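Local coordinates for secreted effector protein SopD (Salmonella typhimurium, PDB 5CPC) that acts as a type III secreted effector that alters host cell physiology and works with SopB in membrane fission and macropinosome formation during invasion, at residues N79-F84 and L146-C151; Q109-V114 and I119-I124; I218-F223 and N275-D280; V241-M246 and F287-L292. All coordinates share one frame; numbering follows the deposited sequence.

From the N terminus, helix 76-90 comes first, and its residues 79-84 wait for helix 141-160 to return and close the first loop at contact 1. Contact 2, a beta hairpin of neighbouring strands, forms and completes itself within that loop. The two touch directly: K80 of contact 1 hydrogen-bonds S120 OG and Q121 O of contact 2. The second half of the chain holds contacts 3 and 4, which cross: 218-223 and then 241-246 are laid down before 275-280 and 287-292 come back to meet them in the same order. A loop and a hairpin strand are thus tied to two successive helices, with M245 packing on Y278 between them.

Contact 1. Residues N79-F84 and L146-C151; sequences NKIYAF and LFLQIC
This is a small, buried helix-to-helix contact, in which I81 of helix 76-90 presses against L148 and C151 of helix 141-160. I81 does most of the work, with both its branches touching the other helix. CG1 lies beside the backbone N (chi1 -52°), which leaves I81 CG2 anti to that N and 3.6 Å from L148 O, against the backbone of the opposite helix. The longer branch runs over C151, with I81 CG1 3.9 Å from C151 CB, and its end meets the leucine methyl, I81 CD1 to L148 CD1 at 4.0 Å. The I81 and L148 side chains cross at about a right angle. Both helices pack on the same antiparallel sheet, on the face of strand 109-114 that carries F110 and L112: L148 touches F110, while K80 and F84 touch L112. Helix 248-256 adds L253 against C151. Alongside the apolar patch, one water bridges the two backbones. It accepts from Y82 N at 2.8 Å and donates to C151 O at 2.9 Å, linking the helices where no direct hydrogen bond joins these segments. The Y82 ring turns away from the contact, and its OH bonds W160 NE1 farther along helix 141-160.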
loop_
_atom_site.group_PDB
_atom_site.type_symbol
_atom_site.label_atom_id
_atom_site.label_comp_id
_atom_site.label_asym_id
_atom_site.label_seq_id
_atom_site.Cartn_x
_atom_site.Cartn_y
_atom_site.Cartn_z
ATOM N N ASN A 79 3.264 -11.952 6.082
ATOM C CA ASN A 79 4.659 -12.007 6.609
ATOM C C ASN A 79 5.681 -12.778 5.763
ATOM O O ASN A 79 6.902 -12.549 5.871
ATOM C CB ASN A 79 4.703 -12.549 8.063
ATOM C CG ASN A 79 4.089 -11.552 9.084
ATOM O OD1 ASN A 79 4.514 -10.412 9.180
ATOM N ND2 ASN A 79 3.077 -11.986 9.794
ATOM N N LYS A 80 5.200 -13.683 4.913
ATOM C CA LYS A 80 6.140 -14.393 4.028
ATOM C C LYS A 80 6.939 -13.442 3.209
ATOM O O LYS A 80 8.112 -13.673 3.042
ATOM C CB LYS A 80 5.459 -15.398 3.113
ATOM C CG LYS A 80 4.991 -16.657 3.842
ATOM C CD LYS A 80 4.339 -17.662 2.869
ATOM C CE LYS A 80 3.643 -18.764 3.643
ATOM N NZ LYS A 80 3.178 -19.840 2.688
ATOM N N ILE A 81 6.331 -12.317 2.795
ATOM C CA ILE A 81 6.960 -11.436 1.868
ATOM C C ILE A 81 8.175 -10.803 2.521
ATOM O O ILE A 81 9.297 -10.889 1.976
ATOM C CB ILE A 81 5.982 -10.338 1.243
ATOM C CG1 ILE A 81 4.673 -10.895 0.618
ATOM C CG2 ILE A 81 6.747 -9.426 0.316
ATOM C CD1 ILE A 81 4.745 -12.127 -0.274
ATOM N N TYR A 82 7.994 -10.151 3.675
ATOM C CA TYR A 82 9.177 -9.659 4.398
ATOM C C TYR A 82 10.131 -10.828 4.814
ATOM O O TYR A 82 11.344 -10.684 4.692
ATOM C CB TYR A 82 8.818 -8.766 5.624
ATOM C CG TYR A 82 10.012 -8.293 6.382
ATOM C CD1 TYR A 82 10.151 -8.610 7.748
ATOM C CD2 TYR A 82 11.038 -7.568 5.751
ATOM C CE1 TYR A 82 11.281 -8.179 8.496
ATOM C CE2 TYR A 82 12.219 -7.122 6.497
ATOM C CZ TYR A 82 12.302 -7.448 7.874
ATOM O OH TYR A 82 13.380 -7.087 8.631
ATOM N N ALA A 83 9.603 -11.969 5.224
ATOM C CA ALA A 83 10.515 -13.143 5.631
ATOM C C ALA A 83 11.422 -13.589 4.456
ATOM O O ALA A 83 12.663 -13.834 4.599
ATOM C CB ALA A 83 9.700 -14.311 6.108
ATOM N N PHE A 84 10.815 -13.620 3.271
ATOM C CA PHE A 84 11.591 -13.937 2.053
ATOM C C PHE A 84 12.721 -12.927 1.837
ATOM O O PHE A 84 13.826 -13.293 1.409
ATOM C CB PHE A 84 10.660 -14.074 0.841
ATOM C CG PHE A 84 11.336 -14.655 -0.400
ATOM C CD1 PHE A 84 11.815 -15.944 -0.411
ATOM C CD2 PHE A 84 11.502 -13.865 -1.549
ATOM C CE1 PHE A 84 12.449 -16.479 -1.537
ATOM C CE2 PHE A 84 12.136 -14.395 -2.711
ATOM C CZ PHE A 84 12.613 -15.700 -2.700
ATOM N N LEU A 146 4.857 -2.571 -6.427
ATOM C CA LEU A 146 4.534 -1.681 -5.326
ATOM C C LEU A 146 3.747 -2.352 -4.166
ATOM O O LEU A 146 3.975 -2.043 -2.984
ATOM C CB LEU A 146 3.797 -0.415 -5.824
ATOM C CG LEU A 146 3.303 0.525 -4.734
ATOM C CD1 LEU A 146 4.518 1.157 -4.078
ATOM C CD2 LEU A 146 2.388 1.666 -5.285
ATOM N N PHE A 147 2.769 -3.178 -4.526
ATOM C CA PHE A 147 1.876 -3.899 -3.574
ATOM C C PHE A 147 2.761 -4.731 -2.680
ATOM O O PHE A 147 2.544 -4.825 -1.478
ATOM C CB PHE A 147 0.958 -4.846 -4.379
ATOM C CG PHE A 147 0.062 -5.740 -3.543
ATOM C CD1 PHE A 147 -1.144 -5.291 -3.083
ATOM C CD2 PHE A 147 0.442 -7.057 -3.244
ATOM C CE1 PHE A 147 -1.953 -6.109 -2.310
ATOM C CE2 PHE A 147 -0.349 -7.867 -2.480
ATOM C CZ PHE A 147 -1.555 -7.406 -2.020
ATOM N N LEU A 148 3.766 -5.330 -3.292
ATOM C CA LEU A 148 4.615 -6.276 -2.593
ATOM C C LEU A 148 5.532 -5.497 -1.630
ATOM O O LEU A 148 5.905 -6.004 -0.577
ATOM C CB LEU A 148 5.453 -7.016 -3.638
ATOM C CG LEU A 148 5.386 -8.537 -3.752
ATOM C CD1 LEU A 148 4.146 -9.339 -3.101
ATOM C CD2 LEU A 148 5.652 -8.970 -5.223
ATOM N N GLN A 149 5.913 -4.288 -2.029
ATOM C CA GLN A 149 6.814 -3.425 -1.241
ATOM C C GLN A 149 6.089 -3.004 0.026
ATOM O O GLN A 149 6.708 -2.957 1.103
ATOM C CB GLN A 149 7.278 -2.170 -1.974
ATOM C CG GLN A 149 8.301 -2.376 -3.103
ATOM C CD GLN A 149 8.658 -1.034 -3.735
ATOM O OE1 GLN A 149 9.394 -0.230 -3.146
ATOM N NE2 GLN A 149 8.082 -0.755 -4.884
ATOM N N ILE A 150 4.785 -2.778 -0.108
ATOM C CA ILE A 150 3.981 -2.367 1.025
ATOM C C ILE A 150 3.823 -3.581 1.931
ATOM O O ILE A 150 3.815 -3.431 3.147
ATOM C CB ILE A 150 2.596 -1.831 0.566
ATOM C CG1 ILE A 150 2.780 -0.501 -0.212
ATOM C CG2 ILE A 150 1.577 -1.676 1.740
ATOM C CD1 ILE A 150 1.653 -0.251 -1.248
ATOM N N CYS A 151 3.644 -4.751 1.325
ATOM C CA CYS A 151 3.616 -6.010 2.051
ATOM C C CYS A 151 4.875 -6.157 2.897
ATOM O O CYS A 151 4.738 -6.487 4.043
ATOM C CB CYS A 151 3.398 -7.234 1.116
ATOM S SG CYS A 151 1.655 -7.375 0.573
HETATM O O HOH W 1 5.654 -9.094 4.883
#

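Contact 2. Residues Q109-V114 and I119-I124; sequences QFLLMV and ISQSNI
Strands 109-114 and 119-123 run antiparallel as the arms of a beta hairpin, the axes of these segments approaching to 4.6 Å at 162°. F110 and S122 form a hydrogen-bonded pair, F110 N to S122 O and S122 N to F110 O each 3.0 Å, flanked by the non-hydrogen-bonded pairs Q109 with N123 and L111 with Q121. Toward the turn, L112 N goes to S120 O, while L112 O takes I119 N at 2.9 Å. On one face, L111 and Q121 lie side by side, with L111 CD2 3.5 Å from Q121 NE2. Q109 and N123 also run alongside each other, Q109 NE2 and N123 OD1 2.7 Å apart, while N123 ND2 turns to D126. The other face carries L112, S120 and S122 toward helix 76-90, where K80 binds S120 OG and Q121 O, and F110 toward L148 of helix 141-160. Near the turn, V114 CG2 touches I119 CD1 at 3.6 Å. At the far end I124 leaves the strand for helix 124-127; its CG1 branch, anti to the backbone N (chi1 177°), brings I124 CD1 to the F110 ring edge, 3.6 Å from F110 CE2.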
loop_
_atom_site.group_PDB
_atom_site.type_symbol
_atom_site.label_atom_id
_atom_site.label_comp_id
_atom_site.label_asym_id
_atom_site.label_seq_id
_atom_site.Cartn_x
_atom_site.Cartn_y
_atom_site.Cartn_z
ATOM N N GLN A 109 -1.583 -16.103 -6.980
ATOM C CA GLN A 109 -0.618 -16.695 -6.094
ATOM C C GLN A 109 0.702 -16.018 -6.349
ATOM O O GLN A 109 1.107 -15.847 -7.499
ATOM C CB GLN A 109 -0.475 -18.187 -6.331
ATOM C CG GLN A 109 -1.728 -18.980 -5.972
ATOM C CD GLN A 109 -1.421 -20.111 -5.069
ATOM O OE1 GLN A 109 -1.035 -21.194 -5.517
ATOM N NE2 GLN A 109 -1.573 -19.886 -3.791
ATOM N N PHE A 110 1.339 -15.579 -5.273
ATOM C CA PHE A 110 2.731 -15.132 -5.325
ATOM C C PHE A 110 3.551 -16.350 -5.053
ATOM O O PHE A 110 3.211 -17.130 -4.172
ATOM C CB PHE A 110 3.039 -14.000 -4.332
ATOM C CG PHE A 110 2.285 -12.743 -4.615
ATOM C CD1 PHE A 110 2.719 -11.842 -5.611
ATOM C CD2 PHE A 110 1.115 -12.457 -3.924
ATOM C CE1 PHE A 110 2.001 -10.653 -5.890
ATOM C CE2 PHE A 110 0.389 -11.265 -4.167
ATOM C CZ PHE A 110 0.817 -10.352 -5.146
ATOM N N LEU A 111 4.601 -16.530 -5.851
ATOM C CA LEU A 111 5.490 -17.670 -5.758
ATOM C C LEU A 111 6.846 -17.195 -5.316
ATOM O O LEU A 111 7.468 -16.414 -5.993
ATOM C CB LEU A 111 5.623 -18.344 -7.127
ATOM C CG LEU A 111 4.364 -18.781 -7.878
ATOM C CD1 LEU A 111 4.741 -19.429 -9.226
ATOM C CD2 LEU A 111 3.553 -19.767 -7.063
ATOM N N LEU A 112 7.310 -17.670 -4.174
ATOM C CA LEU A 112 8.613 -17.281 -3.660
ATOM C C LEU A 112 9.584 -18.234 -4.319
ATOM O O LEU A 112 9.459 -19.439 -4.124
ATOM C CB LEU A 112 8.661 -17.420 -2.127
ATOM C CG LEU A 112 7.950 -16.352 -1.258
ATOM C CD1 LEU A 112 6.508 -16.104 -1.704
ATOM C CD2 LEU A 112 8.046 -16.720 0.285
ATOM N N MET A 113 10.530 -17.675 -5.084
ATOM C CA MET A 113 11.435 -18.435 -5.990
ATOM C C MET A 113 12.869 -18.207 -5.633
ATOM O O MET A 113 13.321 -17.046 -5.564
ATOM C CB MET A 113 11.278 -17.975 -7.441
ATOM C CG MET A 113 9.871 -17.848 -7.879
ATOM S SD MET A 113 9.376 -19.342 -8.731
ATOM C CE MET A 113 10.082 -19.088 -10.365
ATOM N N VAL A 114 13.566 -19.311 -5.429
ATOM C CA VAL A 114 14.992 -19.316 -5.157
ATOM C C VAL A 114 15.593 -19.989 -6.398
ATOM O O VAL A 114 15.745 -21.216 -6.461
ATOM C CB VAL A 114 15.295 -20.081 -3.853
ATOM C CG1 VAL A 114 16.787 -20.249 -3.641
ATOM C CG2 VAL A 114 14.653 -19.344 -2.624
ATOM N N ILE A 119 9.737 -22.227 -3.235
ATOM C CA ILE A 119 10.010 -22.583 -1.877
ATOM C C ILE A 119 8.708 -22.488 -1.056
ATOM O O ILE A 119 8.547 -23.192 -0.091
ATOM C CB ILE A 119 11.240 -21.696 -1.414
ATOM C CG1 ILE A 119 12.425 -22.570 -1.009
ATOM C CG2 ILE A 119 10.886 -20.468 -0.547
ATOM C CD1 ILE A 119 13.568 -21.796 -0.289
ATOM N N SER A 120 7.760 -21.649 -1.489
ATOM C CA SER A 120 6.503 -21.391 -0.758
ATOM C C SER A 120 5.616 -20.524 -1.640
ATOM O O SER A 120 6.118 -19.906 -2.600
ATOM C CB SER A 120 6.798 -20.640 0.568
ATOM O OG SER A 120 5.677 -20.620 1.435
ATOM N N GLN A 121 4.321 -20.464 -1.324
ATOM C CA GLN A 121 3.379 -19.626 -2.072
ATOM C C GLN A 121 2.411 -18.930 -1.135
ATOM O O GLN A 121 2.238 -19.373 0.011
ATOM C CB GLN A 121 2.550 -20.470 -2.989
ATOM C CG GLN A 121 3.315 -21.611 -3.628
ATOM C CD GLN A 121 2.542 -22.256 -4.750
ATOM O OE1 GLN A 121 2.960 -23.260 -5.293
ATOM N NE2 GLN A 121 1.413 -21.661 -5.116
ATOM N N SER A 122 1.761 -17.867 -1.614
ATOM C CA SER A 122 0.634 -17.311 -0.877
ATOM C C SER A 122 -0.477 -16.802 -1.770
ATOM O O SER A 122 -0.193 -16.126 -2.771
ATOM C CB SER A 122 1.140 -16.244 0.080
ATOM O OG SER A 122 1.880 -16.880 1.126
ATOM N N ASN A 123 -1.721 -17.188 -1.447
ATOM C CA ASN A 123 -2.908 -16.657 -2.114
ATOM C C ASN A 123 -2.928 -15.185 -1.745
ATOM O O ASN A 123 -2.636 -14.802 -0.583
ATOM C CB ASN A 123 -4.248 -17.207 -1.580
ATOM C CG ASN A 123 -4.451 -18.650 -1.839
ATOM O OD1 ASN A 123 -4.011 -19.206 -2.856
ATOM N ND2 ASN A 123 -5.132 -19.305 -0.906
ATOM N N ILE A 124 -3.300 -14.371 -2.715
ATOM C CA ILE A 124 -3.421 -12.923 -2.510
ATOM C C ILE A 124 -4.632 -12.574 -1.624
ATOM O O ILE A 124 -4.620 -11.599 -0.886
ATOM C CB ILE A 124 -3.493 -12.173 -3.883
ATOM C CG1 ILE A 124 -3.684 -10.667 -3.658
ATOM C CG2 ILE A 124 -4.590 -12.797 -4.777
ATOM C CD1 ILE A 124 -2.903 -9.776 -4.596
#

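Contact 3. Residues I218-F223 and N275-D280; sequences INAGNF and NQDYND
D277 OD2 has two partners: A220 N of the loop donates to it in a weak hydrogen bond of 3.0 Å, and K231, just ahead of strand 232-237, forms a salt bridge with it. The loop bond is bent, 132° at the hydrogen, so the amide points only roughly at the oxygen. N219 N also comes within 3.4 Å of D277 OD2, but its angle is too poor for a hydrogen bond. The carboxylate gets there because D277 faces the loop from helix 264-283 and its CG swings beside the backbone N (chi1 -78°). D277 OD2 then lies against the chain where it leaves I218, 3.5 Å from I218 C, while D277 OD1 stands farther back, 3.9 Å from A220 N. What the carboxylate meets is the start of a type I' beta turn running from N219 to N222, with A220 and G221 at its two central positions, both at positive phi. The turn's own closing bond, N222 N to N219 O, is long and weak at 3.5 Å. N219 ND2 also bonds Q228 OE1, and N222 O accepts from Q228 NE2. One turn along the helix, D280 takes a weak bond from Q276 NE2 to its OD2 at 3.3 Å. Because the A220 bond is weak, the charge of K231 is probably the stronger hold on this buried carboxylate and would be expected to keep D277 ionised.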
loop_
_atom_site.group_PDB
_atom_site.type_symbol
_atom_site.label_atom_id
_atom_site.label_comp_id
_atom_site.label_asym_id
_atom_site.label_seq_id
_atom_site.Cartn_x
_atom_site.Cartn_y
_atom_site.Cartn_z
ATOM N N ILE A 218 -15.252 8.970 -8.370
ATOM C CA ILE A 218 -13.856 8.689 -7.975
ATOM C C ILE A 218 -13.625 8.827 -6.490
ATOM O O ILE A 218 -12.477 8.744 -6.058
ATOM C CB ILE A 218 -12.793 9.569 -8.703
ATOM C CG1 ILE A 218 -12.991 11.057 -8.339
ATOM C CG2 ILE A 218 -12.871 9.291 -10.178
ATOM C CD1 ILE A 218 -11.907 12.045 -8.868
ATOM N N ASN A 219 -14.694 9.103 -5.730
ATOM C CA ASN A 219 -14.614 9.313 -4.277
ATOM C C ASN A 219 -15.974 8.980 -3.647
ATOM O O ASN A 219 -16.512 9.715 -2.809
ATOM C CB ASN A 219 -14.172 10.750 -3.952
ATOM C CG ASN A 219 -14.048 11.033 -2.453
ATOM O OD1 ASN A 219 -13.857 10.120 -1.648
ATOM N ND2 ASN A 219 -14.198 12.321 -2.073
ATOM N N ALA A 220 -16.537 7.861 -4.067
ATOM C CA ALA A 220 -17.679 7.262 -3.371
ATOM C C ALA A 220 -18.976 8.094 -3.491
ATOM O O ALA A 220 -19.770 8.147 -2.535
ATOM C CB ALA A 220 -17.319 6.950 -1.875
ATOM N N GLY A 221 -19.206 8.728 -4.652
ATOM C CA GLY A 221 -20.447 9.487 -4.878
ATOM C C GLY A 221 -20.615 10.823 -4.145
ATOM O O GLY A 221 -21.684 11.500 -4.237
ATOM N N ASN A 222 -19.564 11.231 -3.435
ATOM C CA ASN A 222 -19.482 12.578 -2.812
ATOM C C ASN A 222 -18.679 13.512 -3.723
ATOM O O ASN A 222 -17.849 13.020 -4.506
ATOM C CB ASN A 222 -18.782 12.435 -1.447
ATOM C CG ASN A 222 -19.237 11.200 -0.727
ATOM O OD1 ASN A 222 -20.430 11.021 -0.550
ATOM N ND2 ASN A 222 -18.302 10.308 -0.365
ATOM N N PHE A 223 -18.919 14.821 -3.654
ATOM C CA PHE A 223 -17.911 15.757 -4.156
ATOM C C PHE A 223 -17.414 16.596 -2.983
ATOM O O PHE A 223 -18.124 17.464 -2.526
ATOM C CB PHE A 223 -18.372 16.657 -5.339
ATOM C CG PHE A 223 -17.274 17.603 -5.838
ATOM C CD1 PHE A 223 -16.241 17.128 -6.619
ATOM C CD2 PHE A 223 -17.211 18.933 -5.407
ATOM C CE1 PHE A 223 -15.198 17.944 -7.006
ATOM C CE2 PHE A 223 -16.161 19.803 -5.811
ATOM C CZ PHE A 223 -15.156 19.290 -6.631
ATOM N N ASN A 275 -12.967 -1.199 -5.537
ATOM C CA ASN A 275 -13.297 -1.773 -6.842
ATOM C C ASN A 275 -14.288 -1.000 -7.686
ATOM O O ASN A 275 -14.016 -0.759 -8.879
ATOM C CB ASN A 275 -13.692 -3.249 -6.761
ATOM C CG ASN A 275 -12.499 -4.124 -6.457
ATOM O OD1 ASN A 275 -11.359 -3.728 -6.689
ATOM N ND2 ASN A 275 -12.746 -5.293 -5.914
ATOM N N GLN A 276 -15.389 -0.595 -7.058
ATOM C CA GLN A 276 -16.490 0.038 -7.749
ATOM C C GLN A 276 -16.058 1.397 -8.314
ATOM O O GLN A 276 -16.236 1.682 -9.497
ATOM C CB GLN A 276 -17.682 0.172 -6.799
ATOM C CG GLN A 276 -18.870 0.957 -7.384
ATOM C CD GLN A 276 -19.603 0.209 -8.515
ATOM O OE1 GLN A 276 -19.602 -1.034 -8.569
ATOM N NE2 GLN A 276 -20.242 0.972 -9.415
ATOM N N ASP A 277 -15.436 2.220 -7.474
ATOM C CA ASP A 277 -14.897 3.494 -7.907
ATOM C C ASP A 277 -13.895 3.345 -9.032
ATOM O O ASP A 277 -13.894 4.100 -10.036
ATOM C CB ASP A 277 -14.167 4.107 -6.764
ATOM C CG ASP A 277 -15.087 4.745 -5.729
ATOM O OD1 ASP A 277 -16.204 4.238 -5.464
ATOM O OD2 ASP A 277 -14.633 5.767 -5.145
ATOM N N TYR A 278 -13.015 2.382 -8.862
ATOM C CA TYR A 278 -12.019 2.081 -9.872
ATOM C C TYR A 278 -12.672 1.757 -11.214
ATOM O O TYR A 278 -12.229 2.217 -12.275
ATOM C CB TYR A 278 -11.175 0.890 -9.393
ATOM C CG TYR A 278 -9.936 0.600 -10.201
ATOM C CD1 TYR A 278 -8.821 1.411 -10.103
ATOM C CD2 TYR A 278 -9.859 -0.538 -11.010
ATOM C CE1 TYR A 278 -7.647 1.156 -10.829
ATOM C CE2 TYR A 278 -8.698 -0.834 -11.720
ATOM C CZ TYR A 278 -7.589 0.028 -11.619
ATOM O OH TYR A 278 -6.415 -0.244 -12.284
ATOM N N ASN A 279 -13.686 0.920 -11.168
ATOM C CA ASN A 279 -14.366 0.488 -12.397
ATOM C C ASN A 279 -15.180 1.630 -13.016
ATOM O O ASN A 279 -15.193 1.789 -14.246
ATOM C CB ASN A 279 -15.227 -0.778 -12.148
ATOM C CG ASN A 279 -14.365 -2.036 -11.862
ATOM O OD1 ASN A 279 -13.326 -2.250 -12.497
ATOM N ND2 ASN A 279 -14.772 -2.823 -10.877
ATOM N N ASP A 280 -15.824 2.439 -12.163
ATOM C CA ASP A 280 -16.586 3.602 -12.647
ATOM C C ASP A 280 -15.625 4.516 -13.336
ATOM O O ASP A 280 -15.920 5.015 -14.416
ATOM C CB ASP A 280 -17.268 4.375 -11.502
ATOM C CG ASP A 280 -18.523 3.675 -10.970
ATOM O OD1 ASP A 280 -19.083 2.831 -11.712
ATOM O OD2 ASP A 280 -18.952 3.966 -9.817
#

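Contact 4. Residues V241-M246 and F287-L292; sequences VAFSMM and FIDVIL
F243, on strand 240-245, lays the face of its ring against L292 of helix 285-298 in a CH-pi contact. L292 CB stands 3.6 Å from the centroid of the F243 ring and only 4° off the ring normal, nearly dead centre. The phenylalanine has its CG beside the backbone N (chi1 -62°), which carries the ring out from the strand and across the helix, until F243 CZ is 3.6 Å from L292 C. The leucine side chain runs the opposite way: beyond CB it is extended, and L292 CD1 comes back over the root of the ring, 4.0 Å from F243 CG. The strand is half of the antiparallel hairpin 232-237/240-245, whose neighbouring arm bonds A242 and S244 through Q235 and G233. I232 and Y234 of that arm, with Y281 of helix 264-283 and L303, also touch F243, wedging it between hairpin and helices. Next to the ring, D289 puts OD1 3.7 Å from F243 CB; that oxygen accepts from Y281 OH. D289 OD2 has a salt bridge with K285, one turn earlier, and also takes a hydrogen bond from a water at 2.6 Å. The same water accepts from F243 N at 3.1 Å, so the carboxylate reaches the strand backbone through a single solvent molecule, and K285 adds a weak bond to F243 O.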
loop_
_atom_site.group_PDB
_atom_site.type_symbol
_atom_site.label_atom_id
_atom_site.label_comp_id
_atom_site.label_asym_id
_atom_site.label_seq_id
_atom_site.Cartn_x
_atom_site.Cartn_y
_atom_site.Cartn_z
ATOM N N VAL A 241 -0.702 15.096 -20.354
ATOM C CA VAL A 241 -0.806 14.644 -18.961
ATOM C C VAL A 241 -1.735 13.439 -18.920
ATOM O O VAL A 241 -2.856 13.494 -19.421
ATOM C CB VAL A 241 -1.418 15.707 -18.057
ATOM C CG1 VAL A 241 -1.283 15.281 -16.588
ATOM C CG2 VAL A 241 -0.766 17.068 -18.339
ATOM N N ALA A 242 -1.268 12.364 -18.313
ATOM C CA ALA A 242 -1.998 11.135 -18.279
ATOM C C ALA A 242 -2.425 10.903 -16.822
ATOM O O ALA A 242 -1.577 10.890 -15.929
ATOM C CB ALA A 242 -1.049 9.979 -18.762
ATOM N N PHE A 243 -3.719 10.735 -16.588
ATOM C CA PHE A 243 -4.258 10.400 -15.263
ATOM C C PHE A 243 -4.478 8.940 -15.114
ATOM O O PHE A 243 -4.560 8.228 -16.131
ATOM C CB PHE A 243 -5.575 11.132 -15.056
ATOM C CG PHE A 243 -5.407 12.608 -15.087
ATOM C CD1 PHE A 243 -5.000 13.283 -13.956
ATOM C CD2 PHE A 243 -5.612 13.328 -16.266
ATOM C CE1 PHE A 243 -4.732 14.651 -13.981
ATOM C CE2 PHE A 243 -5.424 14.749 -16.277
ATOM C CZ PHE A 243 -4.964 15.387 -15.150
ATOM N N SER A 244 -4.545 8.530 -13.833
ATOM C CA SER A 244 -4.695 7.147 -13.350
ATOM C C SER A 244 -5.367 7.145 -12.046
ATOM O O SER A 244 -5.286 8.107 -11.319
ATOM C CB SER A 244 -3.309 6.575 -12.973
ATOM O OG SER A 244 -2.773 6.278 -14.200
ATOM N N MET A 245 -5.941 6.010 -11.707
ATOM C CA MET A 245 -6.376 5.788 -10.358
ATOM C C MET A 245 -5.544 4.724 -9.598
ATOM O O MET A 245 -5.146 3.725 -10.154
ATOM C CB MET A 245 -7.843 5.429 -10.314
ATOM C CG MET A 245 -8.374 5.434 -8.853
ATOM S SD MET A 245 -10.153 5.203 -8.664
ATOM C CE MET A 245 -10.424 4.370 -10.208
ATOM N N MET A 246 -5.316 4.970 -8.322
ATOM C CA MET A 246 -4.625 4.041 -7.476
ATOM C C MET A 246 -5.416 2.699 -7.534
ATOM O O MET A 246 -6.639 2.668 -7.311
ATOM C CB MET A 246 -4.608 4.560 -6.040
ATOM C CG MET A 246 -3.695 3.700 -5.148
ATOM S SD MET A 246 -3.564 4.216 -3.443
ATOM C CE MET A 246 -2.183 5.348 -3.640
ATOM N N PHE A 287 -14.410 11.134 -19.953
ATOM C CA PHE A 287 -15.161 12.336 -19.471
ATOM C C PHE A 287 -14.438 12.876 -18.280
ATOM O O PHE A 287 -14.144 14.085 -18.195
ATOM C CB PHE A 287 -16.634 11.997 -19.110
ATOM C CG PHE A 287 -17.437 11.521 -20.315
ATOM C CD1 PHE A 287 -17.725 12.387 -21.354
ATOM C CD2 PHE A 287 -17.835 10.189 -20.432
ATOM C CE1 PHE A 287 -18.400 11.919 -22.516
ATOM C CE2 PHE A 287 -18.511 9.695 -21.592
ATOM C CZ PHE A 287 -18.792 10.544 -22.618
ATOM N N ILE A 288 -14.093 11.963 -17.368
ATOM C CA ILE A 288 -13.387 12.335 -16.124
ATOM C C ILE A 288 -12.006 12.961 -16.382
ATOM O O ILE A 288 -11.641 13.997 -15.803
ATOM C CB ILE A 288 -13.353 11.138 -15.151
ATOM C CG1 ILE A 288 -14.783 10.932 -14.664
ATOM C CG2 ILE A 288 -12.480 11.450 -13.964
ATOM C CD1 ILE A 288 -14.992 9.741 -13.798
ATOM N N ASP A 289 -11.264 12.405 -17.323
ATOM C CA ASP A 289 -9.894 12.974 -17.576
ATOM C C ASP A 289 -9.945 14.387 -18.104
ATOM O O ASP A 289 -9.149 15.248 -17.692
ATOM C CB ASP A 289 -9.072 12.004 -18.490
ATOM C CG ASP A 289 -8.629 10.725 -17.714
ATOM O OD1 ASP A 289 -8.937 10.617 -16.506
ATOM O OD2 ASP A 289 -7.970 9.829 -18.292
ATOM N N VAL A 290 -10.922 14.680 -18.958
ATOM C CA VAL A 290 -11.102 16.069 -19.436
ATOM C C VAL A 290 -11.195 16.987 -18.241
ATOM O O VAL A 290 -10.578 18.050 -18.190
ATOM C CB VAL A 290 -12.416 16.206 -20.348
ATOM C CG1 VAL A 290 -12.721 17.633 -20.703
ATOM C CG2 VAL A 290 -12.245 15.449 -21.601
ATOM N N ILE A 291 -11.980 16.599 -17.256
ATOM C CA ILE A 291 -12.167 17.452 -16.088
ATOM C C ILE A 291 -10.953 17.510 -15.137
ATOM O O ILE A 291 -10.590 18.552 -14.610
ATOM C CB ILE A 291 -13.418 16.904 -15.241
ATOM C CG1 ILE A 291 -14.707 16.920 -16.084
ATOM C CG2 ILE A 291 -13.582 17.767 -14.005
ATOM C CD1 ILE A 291 -15.843 16.053 -15.537
ATOM N N LEU A 292 -10.338 16.368 -14.881
ATOM C CA LEU A 292 -9.069 16.311 -14.157
ATOM C C LEU A 292 -8.059 17.212 -14.803
ATOM O O LEU A 292 -7.365 17.982 -14.126
ATOM C CB LEU A 292 -8.548 14.821 -14.128
ATOM C CG LEU A 292 -9.461 13.887 -13.318
ATOM C CD1 LEU A 292 -8.946 12.461 -13.322
ATOM C CD2 LEU A 292 -9.707 14.349 -11.859
HETATM O O HOH W 2 -5.527 10.432 -19.060
#